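Local coordinates for acyl-CoA thioesterase (Alicyclobacillus acidocaldarius subsp. acidocaldarius, PDB 3RQB) that has a hot dog fold and, as a member of the acyl-CoA thioesterase family, probably hydrolyses the thioester bond of acyl-CoA substrates, at the interface of chains A and B. Residues are numbered along the deposited sequence; one frame, centred on the assembly and turned at random. Chains: chain A/B, Uncharacterized protein.

Contact 1: the interface of chains A and B. Residues chain A 209, 243; chain B 63, 91, 111, 115.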
loop_
_atom_site.group_PDB
_atom_site.type_symbol
_atom_site.label_atom_id
_atom_site.label_comp_id
_atom_site.label_asym_id
_atom_site.label_seq_id
_atom_site.Cartn_x
_atom_site.Cartn_y
_atom_site.Cartn_z
ATOM N N VAL A 209 9.901 3.119 5.834
ATOM C CA VAL A 209 8.948 3.990 6.478
ATOM C C VAL A 209 7.584 3.326 6.492
ATOM O O VAL A 209 6.833 3.409 7.466
ATOM C CB VAL A 209 8.883 5.360 5.762
ATOM C CG1 VAL A 209 10.290 5.898 5.553
ATOM C CG2 VAL A 209 8.152 5.252 4.428
ATOM N N TYR A 243 14.305 8.420 -1.776
ATOM C CA TYR A 243 13.452 7.241 -1.682
ATOM C C TYR A 243 13.357 6.398 -2.939
ATOM O O TYR A 243 13.595 6.859 -4.061
ATOM C CB TYR A 243 12.034 7.624 -1.242
ATOM C CG TYR A 243 11.960 8.177 0.150
ATOM C CD1 TYR A 243 12.304 9.492 0.395
ATOM C CD2 TYR A 243 11.558 7.384 1.224
ATOM C CE1 TYR A 243 12.254 10.020 1.666
ATOM C CE2 TYR A 243 11.505 7.902 2.513
ATOM C CZ TYR A 243 11.856 9.232 2.724
ATOM O OH TYR A 243 11.821 9.810 3.981
ATOM N N LEU B 63 4.834 11.910 1.865
ATOM C CA LEU B 63 5.538 10.773 1.309
ATOM C C LEU B 63 4.556 9.667 0.907
ATOM O O LEU B 63 4.456 9.301 -0.267
ATOM C CB LEU B 63 6.558 10.267 2.320
ATOM C CG LEU B 63 7.648 11.323 2.486
ATOM C CD1 LEU B 63 8.585 11.033 3.651
ATOM C CD2 LEU B 63 8.409 11.454 1.179
ATOM N N THR B 91 11.514 13.511 9.263
ATOM C CA THR B 91 10.356 12.659 8.975
ATOM C C THR B 91 9.216 12.685 10.023
ATOM O O THR B 91 9.466 12.849 11.219
ATOM C CB THR B 91 10.849 11.223 8.731
ATOM O OG1 THR B 91 10.013 10.580 7.771
ATOM C CG2 THR B 91 10.892 10.420 10.027
ATOM N N VAL B 111 2.779 9.577 5.953
ATOM C CA VAL B 111 4.151 9.867 6.280
ATOM C C VAL B 111 4.559 11.150 5.591
ATOM O O VAL B 111 4.465 11.262 4.378
ATOM C CB VAL B 111 5.063 8.737 5.823
ATOM C CG1 VAL B 111 6.466 8.954 6.359
ATOM C CG2 VAL B 111 4.502 7.394 6.295
ATOM N N ARG B 115 12.873 16.016 2.198
ATOM C CA ARG B 115 13.850 15.296 1.389
ATOM C C ARG B 115 14.817 16.177 0.596
ATOM O O ARG B 115 14.504 17.311 0.203
ATOM C CB ARG B 115 13.179 14.247 0.489
ATOM C CG ARG B 115 11.915 14.718 -0.191
ATOM C CD ARG B 115 11.016 13.549 -0.587
ATOM N NE ARG B 115 11.577 12.711 -1.648
ATOM C CZ ARG B 115 10.837 12.080 -2.552
ATOM N NH1 ARG B 115 9.516 12.200 -2.517
ATOM N NH2 ARG B 115 11.410 11.339 -3.490
#

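Contact 2: the interface of chains A and B. Residues chain A 68-70, 107, 209-210; chain B 93, 109, 111.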
loop_
_atom_site.group_PDB
_atom_site.type_symbol
_atom_site.label_atom_id
_atom_site.label_comp_id
_atom_site.label_asym_id
_atom_site.label_seq_id
_atom_site.Cartn_x
_atom_site.Cartn_y
_atom_site.Cartn_z
ATOM N N ASN A 68 3.537 1.427 9.446
ATOM C CA ASN A 68 4.477 2.532 9.367
ATOM C C ASN A 68 5.452 2.439 10.523
ATOM O O ASN A 68 5.054 2.230 11.668
ATOM C CB ASN A 68 3.728 3.866 9.412
ATOM C CG ASN A 68 2.418 3.814 8.646
ATOM O OD1 ASN A 68 1.385 3.418 9.188
ATOM N ND2 ASN A 68 2.457 4.199 7.373
ATOM N N PHE A 69 6.736 2.588 10.244
ATOM C CA PHE A 69 7.684 2.544 11.333
ATOM C C PHE A 69 8.069 3.967 11.667
ATOM O O PHE A 69 8.874 4.579 10.976
ATOM C CB PHE A 69 8.896 1.743 10.897
ATOM C CG PHE A 69 8.535 0.470 10.206
ATOM C CD1 PHE A 69 8.432 -0.714 10.919
ATOM C CD2 PHE A 69 8.253 0.463 8.851
ATOM C CE1 PHE A 69 8.078 -1.890 10.291
ATOM C CE2 PHE A 69 7.899 -0.705 8.214
ATOM C CZ PHE A 69 7.807 -1.887 8.935
ATOM N N ALA A 70 7.519 4.465 12.768
ATOM C CA ALA A 70 7.720 5.842 13.160
ATOM C C ALA A 70 9.172 5.990 13.572
ATOM O O ALA A 70 9.876 6.925 13.166
ATOM C CB ALA A 70 6.811 6.181 14.305
ATOM N N THR A 107 3.000 2.169 13.991
ATOM C CA THR A 107 1.541 2.118 13.817
ATOM C C THR A 107 1.146 1.191 12.671
ATOM O O THR A 107 1.980 0.799 11.844
ATOM C CB THR A 107 0.898 3.506 13.560
ATOM O OG1 THR A 107 1.260 3.989 12.261
ATOM C CG2 THR A 107 1.332 4.509 14.610
ATOM N N VAL A 209 9.901 3.119 5.834
ATOM C CA VAL A 209 8.948 3.990 6.478
ATOM C C VAL A 209 7.584 3.326 6.492
ATOM O O VAL A 209 6.833 3.409 7.466
ATOM C CB VAL A 209 8.883 5.360 5.762
ATOM C CG1 VAL A 209 10.290 5.898 5.553
ATOM C CG2 VAL A 209 8.152 5.252 4.428
ATOM N N THR A 210 7.260 2.663 5.397
ATOM C CA THR A 210 5.931 2.125 5.279
ATOM C C THR A 210 5.874 0.882 4.385
ATOM O O THR A 210 6.630 0.749 3.409
ATOM C CB THR A 210 4.958 3.206 4.815
ATOM O OG1 THR A 210 3.614 2.785 5.084
ATOM C CG2 THR A 210 5.130 3.480 3.332
ATOM N N HIS B 93 5.014 11.067 11.099
ATOM C CA HIS B 93 3.930 10.099 10.882
ATOM C C HIS B 93 2.585 10.554 11.457
ATOM O O HIS B 93 2.512 10.953 12.623
ATOM C CB HIS B 93 4.267 8.754 11.529
ATOM C CG HIS B 93 5.290 7.952 10.792
ATOM N ND1 HIS B 93 6.635 8.254 10.820
ATOM C CD2 HIS B 93 5.167 6.837 10.032
ATOM C CE1 HIS B 93 7.297 7.365 10.100
ATOM N NE2 HIS B 93 6.432 6.495 9.610
ATOM N N THR B 109 -3.325 6.543 7.363
ATOM C CA THR B 109 -2.031 6.839 7.954
ATOM C C THR B 109 -1.207 7.562 6.894
ATOM O O THR B 109 -1.349 7.306 5.694
ATOM C CB THR B 109 -1.296 5.564 8.466
ATOM O OG1 THR B 109 -1.012 4.683 7.368
ATOM C CG2 THR B 109 -2.138 4.823 9.505
ATOM N N VAL B 111 2.779 9.577 5.953
ATOM C CA VAL B 111 4.151 9.867 6.280
ATOM C C VAL B 111 4.559 11.150 5.591
ATOM O O VAL B 111 4.465 11.262 4.378
ATOM C CB VAL B 111 5.063 8.737 5.823
ATOM C CG1 VAL B 111 6.466 8.954 6.359
ATOM C CG2 VAL B 111 4.502 7.394 6.295
#

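Contact 1: the interface of chains A and B
The phenol ring of A:Tyr243 meets B:Leu63 with one face and its hydroxyl end. The methyl CD2 of B:Leu63 stands 4.1 Å above the ring plane, displaced toward the rim, and its nearest ring atom is CE1. The other methyl, CD1, reaches the hydroxyl end from the same side of the plane, 3.8 Å from CZ and 3.5 Å from OH of A:Tyr243. The two side chains cross at about a right angle. At the ring edge, in its plane, lies CG1 of A:Val209 from the same chain, which may help to position the tyrosine. B:Arg115 comes to the CD1 rim, away from A:Val209 and on the leucine's side of the plane: its NE is 3.9 Å from CD1 of A:Tyr243, and the guanidinium is turned 75° from the ring plane, which excludes a parallel stack. The arginine chain bends at chi3 (-68°), with NE and CZ near CD1. Looser contacts flank the hydroxyl and the valine. OG1 of B:Thr91 is 4.3 Å from the tyrosine OH, and CG1 of B:Val111 is 4.4 Å from CB of A:Val209. The contact between A:Tyr243 and B:Leu63 is one of van der Waals packing. Strands of the hot dog fold meet here across the A–B interface: A:Tyr243 starts strand 243-251 and A:Val209 sits between strands 206-208 and 210-215, facing B:Leu63, B:Thr91 and B:Val111 of strands 61-69, 91-100 and 103-113, with B:Arg115 just beyond the last.

Contact 2: the interface of chains A and B
Hot dog fold strands of the acyl-CoA thioesterase family meet here: the end of strand 61-69 in chain A lies against strands 91-100 and 103-113 of chain B, with B:His93 reaching across. Its imidazole lies between two aliphatic groups. CA of A:Ala70 sits over one face, 3.6 Å from the ring centroid in a CH-pi contact, and CG1 of B:Val111 covers the opposite face, 4.0 Å above the plane and offset toward the rim. At the edge, in plane, is the carbonyl O of A:Val209, 3.8 Å from NE2 of B:His93, a separation too long to count as a hydrogen bond. The carbonyl O of A:Phe69 approaches CE1 of the same ring at 3.3 Å, while CB of A:Asn68 packs against CD2. With CG of B:His93 anti to its carbonyl carbon (chi1 -75°), the ring projects toward chain A. Replacing the imidazole with the methyl of an alanine would probably open a gap between A:Ala70 and B:Val111 and take the ring's packing away from CB of A:Asn68. Further along, the amide of A:Asn68 turns to B:Thr109, whose OG1 gives a weak hydrogen bond of 3.3 Å to OD1 of A:Asn68. Within chain A, OG1 of A:Thr107 offers the same OD1 another weak bond, at 3.1 Å, so the two hydroxyls may help to orient the amide. Its ND2 lies 3.9 Å from CG2 of B:Val111, the two side chains running past each other in opposite directions.

The C-alpha centres of contact 1 and contact 2 are about 9 Å apart, and both include A:Val209 and B:Val111, so they form one continuous surface. Strands 91-100 and 103-113 of chain B serve both patches, whereas strand 61-69 contributes from chain B in contact 1 and from chain A in contact 2. Two-fold symmetry gives each patch a twin with the chains exchanged. Contact 1 sets C-terminal-domain residues of A against N-terminal-domain strands of B; contact 2 also brings the two N-terminal domains together. Such pairing is consistent with a dimer, though the deposited assembly alone does not establish it in solution.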